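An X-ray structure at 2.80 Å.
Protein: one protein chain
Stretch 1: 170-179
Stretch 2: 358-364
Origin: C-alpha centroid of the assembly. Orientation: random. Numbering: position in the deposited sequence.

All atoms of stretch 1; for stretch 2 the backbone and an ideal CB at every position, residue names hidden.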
# COMPACT_ATOMS: atom_id res chain seq x y z
N ALA A 170 4.11 -8.03 8.80
CA ALA A 170 3.56 -6.68 8.72
C ALA A 170 4.46 -5.87 7.79
O ALA A 170 3.99 -5.04 7.00
CB ALA A 170 3.49 -6.04 10.10
N TYR A 171 5.76 -6.14 7.88
CA TYR A 171 6.77 -5.48 7.04
C TYR A 171 6.41 -5.77 5.58
O TYR A 171 6.32 -4.86 4.76
CB TYR A 171 8.15 -6.06 7.35
CG TYR A 171 9.30 -5.47 6.57
CD1 TYR A 171 9.96 -4.33 7.03
CD2 TYR A 171 9.77 -6.08 5.40
CE1 TYR A 171 11.07 -3.82 6.35
CE2 TYR A 171 10.87 -5.57 4.72
CZ TYR A 171 11.51 -4.44 5.20
OH TYR A 171 12.62 -3.94 4.55
N ASP A 172 6.23 -7.05 5.28
CA ASP A 172 5.87 -7.48 3.93
C ASP A 172 4.60 -6.77 3.47
O ASP A 172 4.53 -6.26 2.35
CB ASP A 172 5.66 -8.99 3.89
CG ASP A 172 6.94 -9.76 4.04
OD1 ASP A 172 7.98 -9.29 3.53
OD2 ASP A 172 6.92 -10.85 4.66
N VAL A 173 3.58 -6.75 4.34
CA VAL A 173 2.32 -6.10 4.00
C VAL A 173 2.53 -4.63 3.66
O VAL A 173 1.97 -4.13 2.69
CB VAL A 173 1.31 -6.22 5.15
CG1 VAL A 173 0.01 -5.55 4.76
CG2 VAL A 173 1.05 -7.68 5.46
N ALA A 174 3.35 -3.95 4.47
CA ALA A 174 3.64 -2.54 4.24
C ALA A 174 4.15 -2.36 2.81
O ALA A 174 3.69 -1.49 2.08
CB ALA A 174 4.70 -2.07 5.23
N ILE A 175 5.10 -3.20 2.42
CA ILE A 175 5.66 -3.14 1.08
C ILE A 175 4.52 -3.26 0.06
O ILE A 175 4.37 -2.42 -0.83
CB ILE A 175 6.72 -4.25 0.89
CG1 ILE A 175 7.97 -3.90 1.73
CG2 ILE A 175 7.06 -4.43 -0.59
CD1 ILE A 175 9.09 -4.96 1.75
N VAL A 176 3.70 -4.30 0.20
CA VAL A 176 2.57 -4.52 -0.70
C VAL A 176 1.68 -3.27 -0.78
O VAL A 176 1.41 -2.74 -1.86
CB VAL A 176 1.72 -5.71 -0.22
CG1 VAL A 176 0.42 -5.79 -1.03
CG2 VAL A 176 2.53 -7.00 -0.34
N ALA A 177 1.21 -2.81 0.37
CA ALA A 177 0.36 -1.63 0.40
C ALA A 177 1.07 -0.46 -0.29
O ALA A 177 0.47 0.23 -1.11
CB ALA A 177 0.03 -1.28 1.85
N ARG A 178 2.34 -0.25 0.03
CA ARG A 178 3.06 0.86 -0.59
C ARG A 178 3.13 0.74 -2.10
O ARG A 178 2.80 1.69 -2.82
CB ARG A 178 4.46 0.98 -0.02
CG ARG A 178 5.18 2.22 -0.50
CD ARG A 178 6.65 2.23 -0.09
NE ARG A 178 7.33 3.41 -0.61
CZ ARG A 178 8.47 3.37 -1.30
NH1 ARG A 178 9.07 2.21 -1.54
NH2 ARG A 178 8.99 4.49 -1.78
N ASN A 179 3.56 -0.42 -2.60
CA ASN A 179 3.67 -0.60 -4.04
C ASN A 179 2.33 -0.39 -4.74
O ASN A 179 2.28 0.19 -5.83
CB ASN A 179 4.21 -1.99 -4.36
CG ASN A 179 5.63 -2.16 -3.91
OD1 ASN A 179 6.37 -1.18 -3.81
ND2 ASN A 179 6.03 -3.40 -3.64
N UNK A 358 13.60 0.48 13.48
CA UNK A 358 13.50 -0.88 12.99
C UNK A 358 14.58 -1.09 11.94
O UNK A 358 15.76 -0.88 12.22
CB UNK A 358 12.11 -1.16 12.42
N UNK A 359 14.20 -1.50 10.74
CA UNK A 359 15.18 -1.70 9.68
C UNK A 359 15.33 -0.37 8.93
O UNK A 359 15.99 -0.29 7.89
CB UNK A 359 14.76 -2.83 8.74
N UNK A 360 14.71 0.67 9.48
CA UNK A 360 14.78 2.00 8.89
C UNK A 360 13.76 2.25 7.80
O UNK A 360 12.83 3.04 7.96
CB UNK A 360 16.18 2.23 8.32
N UNK A 361 13.96 1.57 6.67
CA UNK A 361 13.08 1.70 5.51
C UNK A 361 12.64 0.35 4.97
O UNK A 361 13.37 -0.64 5.10
CB UNK A 361 13.78 2.49 4.40
N UNK A 362 11.46 0.30 4.36
CA UNK A 362 10.95 -0.94 3.78
C UNK A 362 11.42 -1.04 2.33
O UNK A 362 10.92 -1.85 1.55
CB UNK A 362 9.42 -1.00 3.86
N UNK A 363 12.38 -0.20 1.97
CA UNK A 363 12.94 -0.16 0.63
C UNK A 363 14.45 0.05 0.77
O UNK A 363 14.89 0.71 1.71
CB UNK A 363 12.29 0.94 -0.21
N UNK A 364 15.24 -0.51 -0.13
CA UNK A 364 16.69 -0.36 -0.03
C UNK A 364 17.10 1.04 -0.42
O UNK A 364 18.27 1.41 -0.31
CB UNK A 364 17.41 -1.39 -0.91

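Stretch 1 is a regular helix, and the residues it offers to the loop lie along one side: Tyr 171, Ala 174, Ile 175 and Arg 178. Two of these are small or aliphatic, and each end of the row carries a long side chain with a polar tip.

Position 358 has a positive phi of 66°, and its ideal CB finds nothing of the helix within 5.5 Å. The backbone alone favours glycine, and Gly 358 is deposited.

At 359, CA-to-CB points toward the helix, and the ideal CB lies 4.5 Å from Tyr 171 CE1. A side chain of moderate length could lie over the ring; an aliphatic, an amide or a flexible cation would all suit. The deposited residue is Gln 359, with chi1 m and chi2 t. Its amide reaches back over one face of the Tyr 171 ring, bringing NE2 to 3.1 Å from Tyr 171 CE1, a close packing contact.

Position 360 turns away, with phi/psi of 84/-69. A CB here would be jammed against the carbonyl oxygen of the residue before, so the backbone demands glycine whatever the helix offers. Gly 360 meets that demand.

Position 361 also points away, and its extended backbone angles tolerate most residues; the helix exerts little choice. Tyr 361 is found, its side chain no closer than 6.5 Å to the helix. The backbone does approach: Tyr 361 O lies 3.4 Å from Tyr 171 OH, near the plane of that ring.

Position 362 is the heart of the contact. CA-to-CB runs sideways, yet the ideal CB sits 3.9 Å from Ile 175 CG1, 4.1 Å from Tyr 171 CE1 and 5.0 Å from Ala 174 CB. Such surroundings ask for an apolar side chain; valine, leucine, isoleucine or methionine are all plausible. Ile 362, the residue most covered by the helix, uses both branches. CG2 packs 3.7 Å from Tyr 171 CE1, while the other branch carries CD1 to 4.2 Å from Ala 174 CB and 3.6 Å from Arg 178 CD, touching the aliphatic part of the arginine.

At 363 the ideal CB is 3.7 Å from Arg 178 NH1. A small polar residue would suit, as might an acid. Thr 363 places its CB 3.7 Å from Arg 178 NH1, and a water links the two weakly, 3.4 Å from Arg 178 NH1 and 3.4 Å from Thr 363 OG1.

Position 364 points away into space free of the helix, so many residues would serve. Thr 364 makes no contact with it.

Stretch 2 (358-364) GQGYITT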
# COMPACT_ATOMS: atom_id res chain seq x y z
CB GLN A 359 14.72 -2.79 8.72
CG GLN A 359 14.22 -4.03 9.43
CD GLN A 359 14.07 -5.22 8.52
OE1 GLN A 359 15.06 -5.82 8.11
NE2 GLN A 359 12.83 -5.56 8.18
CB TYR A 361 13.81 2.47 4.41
CG TYR A 361 14.03 3.94 4.71
CD1 TYR A 361 14.93 4.35 5.69
CD2 TYR A 361 13.31 4.91 4.03
CE1 TYR A 361 15.10 5.70 5.99
CE2 TYR A 361 13.46 6.26 4.32
CZ TYR A 361 14.35 6.65 5.30
OH TYR A 361 14.48 7.99 5.60
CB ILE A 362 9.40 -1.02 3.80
CG1 ILE A 362 8.81 0.17 3.04
CG2 ILE A 362 8.90 -1.07 5.23
CD1 ILE A 362 7.34 -0.01 2.68
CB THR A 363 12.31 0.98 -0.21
OG1 THR A 363 12.92 1.03 -1.50
CG2 THR A 363 12.50 2.32 0.48
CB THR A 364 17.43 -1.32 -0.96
OG1 THR A 364 17.45 -0.77 -2.29
CG2 THR A 364 16.74 -2.66 -1.00
O HOH W 1 11.41 3.02 -3.86
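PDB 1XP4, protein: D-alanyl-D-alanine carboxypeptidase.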